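Local structure of YjbQ family protein (Aeropyrum pernix, 2P6H) at residues 3-8 against 126-131; 18-23 against 112-117; 32-37 against 100-105. The protein is of unknown function, belonging to the UPF0047 (YjbQ) family, and is found here as an assembly of three copies of the chain. One frame throughout, in Å; residues are numbered along the deposited sequence.

Contact 1. Residues 3-8 against 126-131; sequences TGSFTV and TVNLLY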
ATOM      1  N   THR A   3      -5.460  21.452  -2.395  1.00 44.10           N
ATOM      2  CA  THR A   3      -4.337  20.950  -1.669  1.00 42.60           C
ATOM      3  C   THR A   3      -4.262  21.574  -0.257  1.00 41.07           C
ATOM      4  O   THR A   3      -4.657  22.715  -0.052  1.00 40.06           O
ATOM      5  CB  THR A   3      -3.118  21.320  -2.530  1.00 44.04           C
ATOM      6  OG1 THR A   3      -2.453  20.122  -2.984  1.00 43.89           O
ATOM      7  CG2 THR A   3      -2.173  22.263  -1.799  1.00 42.49           C
ATOM      8  N   GLY A   4      -3.913  20.714   0.696  1.00 38.26           N
ATOM      9  CA  GLY A   4      -3.959  21.086   2.096  1.00 37.37           C
ATOM     10  C   GLY A   4      -3.147  20.180   3.002  1.00 37.04           C
ATOM     11  O   GLY A   4      -2.535  19.211   2.553  1.00 35.34           O
ATOM     12  N   SER A   5      -3.144  20.500   4.288  1.00 36.78           N
ATOM     13  CA  SER A   5      -2.401  19.709   5.261  1.00 37.22           C
ATOM     14  C   SER A   5      -2.796  20.090   6.672  1.00 36.55           C
ATOM     15  O   SER A   5      -3.389  21.144   6.902  1.00 37.45           O
ATOM     16  CB  SER A   5      -0.902  19.951   5.104  1.00 37.29           C
ATOM     17  OG  SER A   5      -0.561  21.230   5.615  1.00 39.75           O
ATOM     18  N   PHE A   6      -2.466  19.219   7.617  1.00 35.46           N
ATOM     19  CA  PHE A   6      -2.726  19.473   9.017  1.00 33.92           C
ATOM     20  C   PHE A   6      -1.692  18.740   9.840  1.00 34.40           C
ATOM     21  O   PHE A   6      -1.086  17.775   9.406  1.00 32.62           O
ATOM     22  CB  PHE A   6      -4.174  19.049   9.398  1.00 33.14           C
ATOM     23  CG  PHE A   6      -4.439  17.557   9.246  1.00 31.93           C
ATOM     24  CD1 PHE A   6      -4.027  16.670  10.236  1.00 30.88           C
ATOM     25  CD2 PHE A   6      -5.176  17.098   8.163  1.00 31.32           C
ATOM     26  CE1 PHE A   6      -4.347  15.314  10.127  1.00 31.51           C
ATOM     27  CE2 PHE A   6      -5.490  15.736   8.063  1.00 30.84           C
ATOM     28  CZ  PHE A   6      -5.080  14.841   9.043  1.00 29.75           C
ATOM     29  N   THR A   7      -1.438  19.267  11.058  1.00 33.63           N
ATOM     30  CA  THR A   7      -0.441  18.611  11.905  1.00 34.42           C
ATOM     31  C   THR A   7      -1.071  17.652  12.863  1.00 34.70           C
ATOM     32  O   THR A   7      -2.241  17.756  13.208  1.00 33.60           O
ATOM     33  CB  THR A   7       0.199  19.634  12.787  1.00 35.39           C
ATOM     34  OG1 THR A   7      -0.808  20.269  13.577  1.00 37.21           O
ATOM     35  CG2 THR A   7       0.902  20.695  11.934  1.00 34.44           C
ATOM     36  N   VAL A   8      -0.230  16.685  13.256  1.00 34.38           N
ATOM     37  CA  VAL A   8      -0.638  15.649  14.188  1.00 34.61           C
ATOM     38  C   VAL A   8       0.473  15.521  15.209  1.00 35.93           C
ATOM     39  O   VAL A   8       1.594  15.119  14.898  1.00 34.83           O
ATOM     40  CB  VAL A   8      -0.810  14.309  13.437  0.65 33.20           C
ATOM     41  CG1 VAL A   8      -1.120  13.196  14.450  1.00 33.00           C
ATOM     42  CG2 VAL A   8      -1.940  14.390  12.428  1.00 32.75           C
ATOM     43  N   THR A 126       3.018  15.704  10.237  1.00 28.15           N
ATOM     44  CA  THR A 126       2.211  16.337   9.186  1.00 28.03           C
ATOM     45  C   THR A 126       1.479  15.316   8.325  1.00 28.03           C
ATOM     46  O   THR A 126       1.974  14.233   8.041  1.00 28.02           O
ATOM     47  CB  THR A 126       3.122  17.155   8.282  1.00 29.56           C
ATOM     48  OG1 THR A 126       3.742  18.185   9.054  1.00 30.39           O
ATOM     49  CG2 THR A 126       2.301  17.802   7.162  1.00 30.02           C
ATOM     50  N   VAL A 127       0.235  15.676   7.958  1.00 27.02           N
ATOM     51  CA  VAL A 127      -0.515  14.887   6.992  1.00 27.35           C
ATOM     52  C   VAL A 127      -0.879  15.795   5.857  1.00 28.61           C
ATOM     53  O   VAL A 127      -1.434  16.872   6.063  1.00 27.57           O
ATOM     54  CB  VAL A 127      -1.820  14.402   7.632  1.00 26.74           C
ATOM     55  CG1 VAL A 127      -2.689  13.713   6.567  1.00 26.32           C
ATOM     56  CG2 VAL A 127      -1.546  13.428   8.751  1.00 26.69           C
ATOM     57  N   ASN A 128      -0.482  15.379   4.655  1.00 27.46           N
ATOM     58  CA  ASN A 128      -0.770  16.194   3.505  1.00 29.22           C
ATOM     59  C   ASN A 128      -2.006  15.643   2.787  1.00 31.04           C
ATOM     60  O   ASN A 128      -2.292  14.454   2.836  1.00 30.60           O
ATOM     61  CB  ASN A 128       0.455  16.134   2.561  1.00 28.94           C
ATOM     62  CG  ASN A 128       1.621  16.913   3.143  1.00 30.77           C
ATOM     63  OD1 ASN A 128       2.785  16.613   2.904  1.00 32.25           O
ATOM     64  ND2 ASN A 128       1.287  17.971   3.911  1.00 28.06           N
ATOM     65  N   LEU A 129      -2.746  16.535   2.135  1.00 31.22           N
ATOM     66  CA  LEU A 129      -3.990  16.143   1.481  1.00 32.28           C
ATOM     67  C   LEU A 129      -4.079  16.743   0.089  1.00 33.22           C
ATOM     68  O   LEU A 129      -3.663  17.877  -0.147  1.00 33.00           O
ATOM     69  CB  LEU A 129      -5.201  16.621   2.302  1.00 31.86           C
ATOM     70  CG  LEU A 129      -5.217  16.259   3.794  1.00 32.14           C
ATOM     71  CD1 LEU A 129      -6.257  17.066   4.542  1.00 31.28           C
ATOM     72  CD2 LEU A 129      -5.474  14.768   3.950  1.00 30.20           C
ATOM     73  N   LEU A 130      -4.621  15.961  -0.835  1.00 33.85           N
ATOM     74  CA  LEU A 130      -4.779  16.386  -2.226  1.00 34.69           C
ATOM     75  C   LEU A 130      -6.134  15.936  -2.734  1.00 35.28           C
ATOM     76  O   LEU A 130      -6.512  14.777  -2.625  1.00 35.23           O
ATOM     77  CB  LEU A 130      -3.660  15.772  -3.096  1.00 35.05           C
ATOM     78  CG  LEU A 130      -3.747  16.148  -4.599  1.00 36.31           C
ATOM     79  CD1 LEU A 130      -2.393  16.061  -5.304  1.00 37.32           C
ATOM     80  CD2 LEU A 130      -4.696  15.241  -5.381  1.00 35.50           C
ATOM     81  N   TYR A 131      -6.890  16.859  -3.312  1.00 35.20           N
ATOM     82  CA  TYR A 131      -8.187  16.509  -3.869  1.00 35.71           C
ATOM     83  C   TYR A 131      -8.163  16.786  -5.355  1.00 36.83           C
ATOM     84  O   TYR A 131      -7.865  17.903  -5.790  1.00 36.39           O
ATOM     85  CB  TYR A 131      -9.323  17.308  -3.239  1.00 34.99           C
ATOM     86  CG  TYR A 131     -10.648  16.946  -3.868  1.00 34.63           C
ATOM     87  CD1 TYR A 131     -11.229  15.698  -3.636  1.00 34.87           C
ATOM     88  CD2 TYR A 131     -11.279  17.808  -4.768  1.00 34.64           C
ATOM     89  CE1 TYR A 131     -12.403  15.312  -4.290  1.00 34.18           C
ATOM     90  CE2 TYR A 131     -12.455  17.426  -5.428  1.00 33.87           C
ATOM     91  CZ  TYR A 131     -13.004  16.180  -5.186  1.00 33.65           C
ATOM     92  OH  TYR A 131     -14.139  15.781  -5.857  1.00 33.62           O
TER
HETATM   93  O   HOH W   1      -0.665  18.456  -0.678  1.00 57.31           O
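The tight side of this contact is the ring of F6, which lies flat beside V127. CG of F6 is wedged between N and C of its own backbone (chi1 64°), the most crowded of the three staggered choices, and that turns the ring back toward the neighbouring strand. CB of V127 then lies over one ring face, 3.8 Å from the centroid of F6 and slightly off centre toward the rim, a CH-pi contact. L129 reaches the same ring from another quarter: its CD1 meets the edge at CD2 of F6, 3.8 Å away. V8 extends the apolar patch, with its CG2 against CG2 of V127. K22 and V23 of helix 20-28 also touch F6, while L129 packs on W26, so this helix covers the F6, V127 and L129 side of the sheet. Segments 3-8 and 126-131 are antiparallel strands, 159° apart in direction, and 2-9 is an outermost strand of the five-stranded sheet within this chain. G4 with L129 and F6 with V127 form the hydrogen-bonded pairs. V127 N points almost straight along the C=O axis of F6, 2.9 Å from its O, whereas L129 N, 2.7 Å from G4 O, lies above the carbonyl plane. Between the two backbones, CA of S5 lies 3.1 Å from V127 O in a CA-H...O contact. On the opposite face, with T3, S5 and T7, the packing thins out and these three residues are solvent-exposed. N128 bends its amide over so that ND2 comes 3.2 Å from CB of S5, a contact without a hydrogen bond. Near T3, a water donates to L129 O at 3.1 Å and makes a weak, long link to T3 OG1; beyond it, L130 packs on P100 of the second subunit.

Contact 2. Residues 18-23 against 112-117; sequences DVTGKV and QRILFV. With SO4 (sulfate ion), chain E.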
ATOM      1  N   ASP A  18      -6.509   8.294  15.232  1.00 27.60           N
ATOM      2  CA  ASP A  18      -7.610   8.413  14.270  1.00 27.84           C
ATOM      3  C   ASP A  18      -7.700   9.881  13.830  1.00 28.57           C
ATOM      4  O   ASP A  18      -8.112  10.755  14.609  1.00 28.58           O
ATOM      5  CB  ASP A  18      -8.935   8.014  14.922  1.00 29.26           C
ATOM      6  CG  ASP A  18     -10.117   8.094  13.961  1.00 29.56           C
ATOM      7  OD1 ASP A  18      -9.977   8.625  12.834  1.00 28.93           O
ATOM      8  OD2 ASP A  18     -11.208   7.619  14.342  1.00 31.62           O
ATOM      9  N   VAL A  19      -7.324  10.155  12.586  1.00 27.77           N
ATOM     10  CA  VAL A  19      -7.355  11.537  12.071  1.00 26.61           C
ATOM     11  C   VAL A  19      -8.460  11.733  11.022  1.00 26.00           C
ATOM     12  O   VAL A  19      -8.469  12.692  10.263  1.00 25.68           O
ATOM     13  CB  VAL A  19      -5.978  11.924  11.478  1.00 28.12           C
ATOM     14  CG1 VAL A  19      -4.902  11.842  12.560  1.00 26.84           C
ATOM     15  CG2 VAL A  19      -5.617  10.987  10.340  1.00 24.61           C
ATOM     16  N   THR A  20      -9.425  10.822  10.964  1.00 26.64           N
ATOM     17  CA  THR A  20     -10.549  10.922  10.008  1.00 27.26           C
ATOM     18  C   THR A  20     -11.227  12.281  10.057  1.00 30.37           C
ATOM     19  O   THR A  20     -11.556  12.878   9.041  1.00 28.15           O
ATOM     20  CB  THR A  20     -11.615   9.871  10.319  1.00 27.51           C
ATOM     21  OG1 THR A  20     -10.978   8.607  10.522  1.00 27.65           O
ATOM     22  CG2 THR A  20     -12.590   9.749   9.145  1.00 28.24           C
ATOM     23  N   GLY A  21     -11.466  12.756  11.276  1.00 30.39           N
ATOM     24  CA  GLY A  21     -12.144  14.027  11.463  1.00 33.11           C
ATOM     25  C   GLY A  21     -11.519  15.187  10.712  1.00 34.32           C
ATOM     26  O   GLY A  21     -12.194  15.894   9.963  1.00 33.91           O
ATOM     27  N   LYS A  22     -10.223  15.389  10.916  1.00 33.99           N
ATOM     28  CA  LYS A  22      -9.493  16.475  10.266  1.00 35.90           C
ATOM     29  C   LYS A  22      -9.517  16.354   8.736  1.00 35.68           C
ATOM     30  O   LYS A  22      -9.540  17.338   8.009  1.00 35.46           O
ATOM     31  CB  LYS A  22      -8.048  16.445  10.766  1.00 36.89           C
ATOM     32  CG  LYS A  22      -7.926  16.884  12.226  1.00 38.64           C
ATOM     33  CD  LYS A  22      -6.493  16.756  12.743  1.00 40.42           C
ATOM     34  CE  LYS A  22      -6.310  17.373  14.131  1.00 42.76           C
ATOM     35  NZ  LYS A  22      -5.124  16.800  14.766  1.00 42.84           N
ATOM     36  N   VAL A  23      -9.480  15.128   8.225  1.00 35.79           N
ATOM     37  CA  VAL A  23      -9.493  14.935   6.774  1.00 35.55           C
ATOM     38  C   VAL A  23     -10.816  15.379   6.177  1.00 37.67           C
ATOM     39  O   VAL A  23     -10.872  16.063   5.164  1.00 37.32           O
ATOM     40  CB  VAL A  23      -9.286  13.454   6.450  1.00 35.14           C
ATOM     41  CG1 VAL A  23      -9.534  13.206   4.963  1.00 31.81           C
ATOM     42  CG2 VAL A  23      -7.870  13.038   6.799  1.00 31.83           C
ATOM     43  N   GLN A 112     -14.301   1.729   8.615  1.00 24.05           N
ATOM     44  CA  GLN A 112     -12.976   2.200   8.210  1.00 24.27           C
ATOM     45  C   GLN A 112     -12.712   3.627   8.662  1.00 24.82           C
ATOM     46  O   GLN A 112     -13.575   4.500   8.554  1.00 23.31           O
ATOM     47  CB  GLN A 112     -12.811   2.131   6.687  1.00 22.09           C
ATOM     48  CG  GLN A 112     -12.836   0.718   6.116  1.00 22.50           C
ATOM     49  CD  GLN A 112     -12.561   0.679   4.617  1.00 24.84           C
ATOM     50  OE1 GLN A 112     -13.055   1.515   3.856  1.00 21.66           O
ATOM     51  NE2 GLN A 112     -11.778  -0.308   4.187  1.00 22.95           N
ATOM     52  N   ARG A 113     -11.505   3.859   9.165  1.00 24.73           N
ATOM     53  CA  ARG A 113     -11.094   5.170   9.600  1.00 24.94           C
ATOM     54  C   ARG A 113      -9.663   5.409   9.171  1.00 24.71           C
ATOM     55  O   ARG A 113      -8.895   4.485   8.937  1.00 24.74           O
ATOM     56  CB  ARG A 113     -11.200   5.222  11.124  1.00 28.35           C
ATOM     57  CG  ARG A 113     -12.629   4.987  11.617  1.00 31.62           C
ATOM     58  CD  ARG A 113     -13.401   6.302  11.781  1.00 35.14           C
ATOM     59  NE  ARG A 113     -14.770   6.044  12.238  1.00 42.06           N
ATOM     60  CZ  ARG A 113     -15.155   6.620  13.391  1.00 43.51           C
ATOM     61  NH1 ARG A 113     -14.313   7.384  14.064  1.00 44.41           N
ATOM     62  NH2 ARG A 113     -16.393   6.420  13.850  1.00 45.06           N
ATOM     63  N   ILE A 114      -9.278   6.671   9.047  1.00 22.41           N
ATOM     64  CA  ILE A 114      -7.932   7.044   8.636  1.00 23.51           C
ATOM     65  C   ILE A 114      -7.053   7.115   9.858  1.00 23.05           C
ATOM     66  O   ILE A 114      -7.209   7.970  10.720  1.00 22.63           O
ATOM     67  CB  ILE A 114      -7.938   8.417   7.934  1.00 24.36           C
ATOM     68  CG1 ILE A 114      -8.893   8.380   6.739  1.00 26.44           C
ATOM     69  CG2 ILE A 114      -6.527   8.733   7.400  1.00 22.42           C
ATOM     70  CD1 ILE A 114      -9.285   9.683   6.041  1.00 27.38           C
ATOM     71  N   LEU A 115      -6.090   6.209   9.941  1.00 20.41           N
ATOM     72  CA  LEU A 115      -5.229   6.152  11.110  1.00 21.55           C
ATOM     73  C   LEU A 115      -3.789   6.577  10.861  1.00 22.49           C
ATOM     74  O   LEU A 115      -3.124   6.063   9.962  1.00 20.91           O
ATOM     75  CB  LEU A 115      -5.223   4.724  11.668  1.00 22.57           C
ATOM     76  CG  LEU A 115      -6.620   4.129  11.906  1.00 23.88           C
ATOM     77  CD1 LEU A 115      -6.514   2.688  12.345  1.00 20.53           C
ATOM     78  CD2 LEU A 115      -7.351   4.954  12.961  1.00 21.39           C
ATOM     79  N   PHE A 116      -3.313   7.524  11.661  1.00 22.17           N
ATOM     80  CA  PHE A 116      -1.932   7.969  11.573  1.00 23.21           C
ATOM     81  C   PHE A 116      -1.178   6.980  12.457  1.00 22.80           C
ATOM     82  O   PHE A 116      -1.556   6.750  13.610  1.00 23.71           O
ATOM     83  CB  PHE A 116      -1.752   9.375  12.147  1.00 22.92           C
ATOM     84  CG  PHE A 116      -0.361   9.918  11.965  1.00 23.31           C
ATOM     85  CD1 PHE A 116       0.643   9.600  12.870  1.00 20.67           C
ATOM     86  CD2 PHE A 116      -0.050  10.727  10.874  1.00 22.22           C
ATOM     87  CE1 PHE A 116       1.941  10.075  12.696  1.00 21.94           C
ATOM     88  CE2 PHE A 116       1.249  11.212  10.687  1.00 23.11           C
ATOM     89  CZ  PHE A 116       2.244  10.885  11.601  1.00 22.12           C
ATOM     90  N   VAL A 117      -0.123   6.388  11.913  1.00 21.75           N
ATOM     91  CA  VAL A 117       0.665   5.438  12.674  1.00 21.17           C
ATOM     92  C   VAL A 117       2.039   5.997  12.974  1.00 20.76           C
ATOM     93  O   VAL A 117       2.916   6.051  12.122  1.00 20.37           O
ATOM     94  CB  VAL A 117       0.837   4.196  11.828  1.00 20.36           C
ATOM     95  CG1 VAL A 117       1.593   3.128  12.614  1.00 20.49           C
ATOM     96  CG2 VAL A 117      -0.521   3.653  11.420  1.00 22.06           C
TER
HETATM   97  S   SO4 E 506      -3.368  17.719  17.738  1.00 86.01           S
HETATM   98  O1  SO4 E 506      -4.630  18.226  17.311  1.00 86.13           O
HETATM   99  O2  SO4 E 506      -3.207  17.288  19.082  1.00 86.09           O
HETATM  100  O3  SO4 E 506      -2.298  18.813  17.479  1.00 86.34           O
HETATM  101  O4  SO4 E 506      -2.930  16.613  16.908  1.00 86.25           O
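The guanidinium of R113 is met at its edge, near its plane, by the carboxylate of D18. NH1 of R113 donates to D18 OD2 over 3.1 Å along the syn lone pair, in a salt bridge whose two planes stand 53° apart. F116 offers not its ring but its CB, which packs on CG1 of V19. The other oxygen of D18 is gripped twice: OD1 takes the hydroxyl of T20, its OG1 only 2.5 Å away and on the syn lone pair, and also T20 N at 2.9 Å, nearly along the C-O axis. Two donors on OD1 and a guanidinium on OD2 would favour the ionised form of D18. T20 OG1 is itself an acceptor, receiving I114 N at 3.0 Å, so the hydroxyl passes a hydrogen bond from strand to carboxylate. V19 N points at I114 O almost along its C=O axis, 2.9 Å off. Beneath these polar links, CD1 of I114 meets the two methyls of V23 tip to tip, 3.7 Å from CG1 of V23. D18 OD1 with T20 N makes an Asx turn, used here where edge strand 15-18 ends and helix 20-28 begins.

Contact 3. Residues 32-37 against 100-105; sequences GVNGLL and PVVGGR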
ATOM      1  N   GLY A  32     -15.715  18.899  -2.375  1.00 43.94           N
ATOM      2  CA  GLY A  32     -15.594  18.016  -3.529  1.00 42.12           C
ATOM      3  C   GLY A  32     -16.802  17.095  -3.646  1.00 40.37           C
ATOM      4  O   GLY A  32     -17.358  16.649  -2.666  1.00 40.81           O
ATOM      5  N   VAL A  33     -17.224  16.839  -4.900  1.00 39.05           N
ATOM      6  CA  VAL A  33     -18.367  15.962  -5.062  1.00 37.30           C
ATOM      7  C   VAL A  33     -17.945  14.602  -5.635  1.00 35.80           C
ATOM      8  O   VAL A  33     -18.194  13.551  -5.059  1.00 34.56           O
ATOM      9  CB  VAL A  33     -19.359  16.672  -5.991  1.00 37.07           C
ATOM     10  CG1 VAL A  33     -20.535  15.747  -6.300  1.00 36.65           C
ATOM     11  CG2 VAL A  33     -19.876  17.935  -5.330  1.00 37.48           C
ATOM     12  N   ASN A  34     -17.285  14.578  -6.792  1.00 33.96           N
ATOM     13  CA  ASN A  34     -16.789  13.331  -7.376  1.00 33.42           C
ATOM     14  C   ASN A  34     -15.318  13.493  -7.708  1.00 34.67           C
ATOM     15  O   ASN A  34     -14.922  14.415  -8.410  1.00 33.99           O
ATOM     16  CB  ASN A  34     -17.534  13.001  -8.679  1.00 35.60           C
ATOM     17  CG  ASN A  34     -19.026  12.924  -8.450  1.00 35.37           C
ATOM     18  OD1 ASN A  34     -19.554  12.019  -7.810  1.00 35.39           O
ATOM     19  ND2 ASN A  34     -19.721  13.904  -9.054  1.00 36.38           N
ATOM     20  N   GLY A  35     -14.495  12.590  -7.185  1.00 32.95           N
ATOM     21  CA  GLY A  35     -13.047  12.680  -7.415  1.00 32.79           C
ATOM     22  C   GLY A  35     -12.281  11.734  -6.490  1.00 32.36           C
ATOM     23  O   GLY A  35     -12.816  10.739  -6.018  1.00 30.95           O
ATOM     24  N   LEU A  36     -10.976  12.036  -6.261  1.00 31.60           N
ATOM     25  CA  LEU A  36     -10.139  11.222  -5.390  1.00 31.71           C
ATOM     26  C   LEU A  36      -9.465  12.096  -4.358  1.00 30.67           C
ATOM     27  O   LEU A  36      -9.114  13.242  -4.606  1.00 31.38           O
ATOM     28  CB  LEU A  36      -8.972  10.629  -6.169  1.00 31.02           C
ATOM     29  CG  LEU A  36      -9.295   9.654  -7.282  1.00 33.94           C
ATOM     30  CD1 LEU A  36      -7.972   9.362  -8.004  1.00 34.54           C
ATOM     31  CD2 LEU A  36      -9.821   8.302  -6.806  1.00 33.51           C
ATOM     32  N   LEU A  37      -9.332  11.540  -3.166  1.00 30.31           N
ATOM     33  CA  LEU A  37      -8.609  12.230  -2.168  1.00 29.77           C
ATOM     34  C   LEU A  37      -7.366  11.422  -1.915  1.00 30.04           C
ATOM     35  O   LEU A  37      -7.400  10.199  -1.866  1.00 29.84           O
ATOM     36  CB  LEU A  37      -9.481  12.236  -0.925  1.00 30.02           C
ATOM     37  CG  LEU A  37      -8.656  12.546   0.311  1.00 31.80           C
ATOM     38  CD1 LEU A  37      -8.296  14.027   0.351  1.00 33.21           C
ATOM     39  CD2 LEU A  37      -9.352  12.200   1.628  1.00 30.88           C
ATOM     40  N   PRO A 100     -11.660   7.348  -2.793  1.00 27.24           N
ATOM     41  CA  PRO A 100     -12.647   7.955  -3.691  1.00 26.93           C
ATOM     42  C   PRO A 100     -13.658   8.836  -2.956  1.00 27.40           C
ATOM     43  O   PRO A 100     -13.989   8.599  -1.788  1.00 23.46           O
ATOM     44  CB  PRO A 100     -13.317   6.741  -4.337  1.00 27.89           C
ATOM     45  CG  PRO A 100     -12.364   5.581  -4.247  1.00 29.75           C
ATOM     46  CD  PRO A 100     -11.643   5.885  -2.953  1.00 25.94           C
ATOM     47  N   VAL A 101     -14.116   9.872  -3.643  1.00 26.34           N
ATOM     48  CA  VAL A 101     -15.134  10.772  -3.109  1.00 27.22           C
ATOM     49  C   VAL A 101     -16.212  10.661  -4.175  1.00 28.57           C
ATOM     50  O   VAL A 101     -15.991  11.005  -5.346  1.00 26.87           O
ATOM     51  CB  VAL A 101     -14.629  12.227  -3.003  1.00 26.90           C
ATOM     52  CG1 VAL A 101     -15.776  13.155  -2.577  1.00 26.61           C
ATOM     53  CG2 VAL A 101     -13.503  12.302  -1.979  1.00 27.84           C
ATOM     54  N   VAL A 102     -17.362  10.132  -3.781  1.00 28.71           N
ATOM     55  CA  VAL A 102     -18.456   9.933  -4.733  1.00 29.00           C
ATOM     56  C   VAL A 102     -19.731  10.578  -4.224  1.00 29.69           C
ATOM     57  O   VAL A 102     -20.228  10.268  -3.150  1.00 28.95           O
ATOM     58  CB  VAL A 102     -18.707   8.433  -4.921  1.00 29.61           C
ATOM     59  CG1 VAL A 102     -19.630   8.202  -6.116  1.00 30.16           C
ATOM     60  CG2 VAL A 102     -17.394   7.709  -5.158  1.00 29.81           C
ATOM     61  N   GLY A 103     -20.284  11.490  -5.018  1.00 29.56           N
ATOM     62  CA  GLY A 103     -21.512  12.155  -4.623  1.00 30.31           C
ATOM     63  C   GLY A 103     -21.344  12.843  -3.283  1.00 30.15           C
ATOM     64  O   GLY A 103     -22.239  12.813  -2.437  1.00 32.49           O
ATOM     65  N   GLY A 104     -20.185  13.454  -3.085  1.00 29.26           N
ATOM     66  CA  GLY A 104     -19.921  14.159  -1.848  1.00 29.65           C
ATOM     67  C   GLY A 104     -19.559  13.240  -0.687  1.00 28.79           C
ATOM     68  O   GLY A 104     -19.198  13.720   0.383  1.00 28.61           O
ATOM     69  N   ARG A 105     -19.650  11.927  -0.883  1.00 28.36           N
ATOM     70  CA  ARG A 105     -19.346  10.977   0.188  1.00 27.81           C
ATOM     71  C   ARG A 105     -17.941  10.385   0.117  1.00 29.48           C
ATOM     72  O   ARG A 105     -17.578   9.719  -0.865  1.00 28.07           O
ATOM     73  CB  ARG A 105     -20.348   9.819   0.173  1.00 28.18           C
ATOM     74  CG  ARG A 105     -21.783  10.191   0.529  1.00 28.89           C
ATOM     75  CD  ARG A 105     -22.697   8.957   0.346  1.00 29.99           C
ATOM     76  NE  ARG A 105     -23.948   9.144   1.062  1.00 31.99           N
ATOM     77  CZ  ARG A 105     -24.950   8.267   1.073  1.00 31.85           C
ATOM     78  NH1 ARG A 105     -24.861   7.121   0.399  1.00 29.63           N
ATOM     79  NH2 ARG A 105     -26.046   8.524   1.782  1.00 32.27           N
TER
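Strands 35-37 and 100-102 run antiparallel with a 139° angle between their directions, G35 and V101 forming the hydrogen-bonded pair and L36 and P100 the non-hydrogen-bonded one. G35 N donates to V101 O in the carbonyl plane, and V101 N returns to G35 O at 2.8 Å from above that carbonyl's plane. V101 carries most of the side-chain contact: its CG1, anti to the backbone N, lies 3.5 Å from V33 O, while its CG2 comes 4.2 Å from CB of L37. On the other face, L36 and P100 look toward the third subunit, where L132 and L130 receive them. At its far end, segment 100-105 folds into a type I' turn, V102 to R105, giving a two-residue beta hairpin with G103 and G104 at the tip, both with positive phi. V33 and N34 form a classic beta bulge opposite E134, the residue after strand 124-133, and both reach across to this tip. V33 O takes G104 N at 2.8 Å, on a lone pair and nearly straight at 174°. N34 has CG anti to its carbonyl carbon (chi1 -57°), which brings OD1 round to G103 N at 2.9 Å, the N-H arriving from above the amide plane. Its ND2 turns the other way to bond E134 OE2, so one amide bridges hairpin tip and E134. An alanine here would lose both of these bonds and would probably leave the tip and the E134 side chain less firmly held. CG1 of the exposed V33 only loosely approaches G104 N, at 4.0 Å.

From the N terminus, strand 2-9 opens a loop that contact 1 closes only at 126-131, close to the C terminus. Inside it, the start of helix 20-28 meets strand 113-118 in contact 2, and inside that the strand after the helix, 35-40, meets 96-102 in contact 3. The three loops are nested and none cross. Contacts 1 and 3 belong to the same five-stranded sheet, where strands 124-133 and 35-40 are neighbours, and the centres of the two contacts lie about 17 Å apart. Contact 2 joins the helix lying on that sheet to the three-stranded one: V23 touches both F6 of contact 1 and L37 of contact 3, and F116 reaches V127.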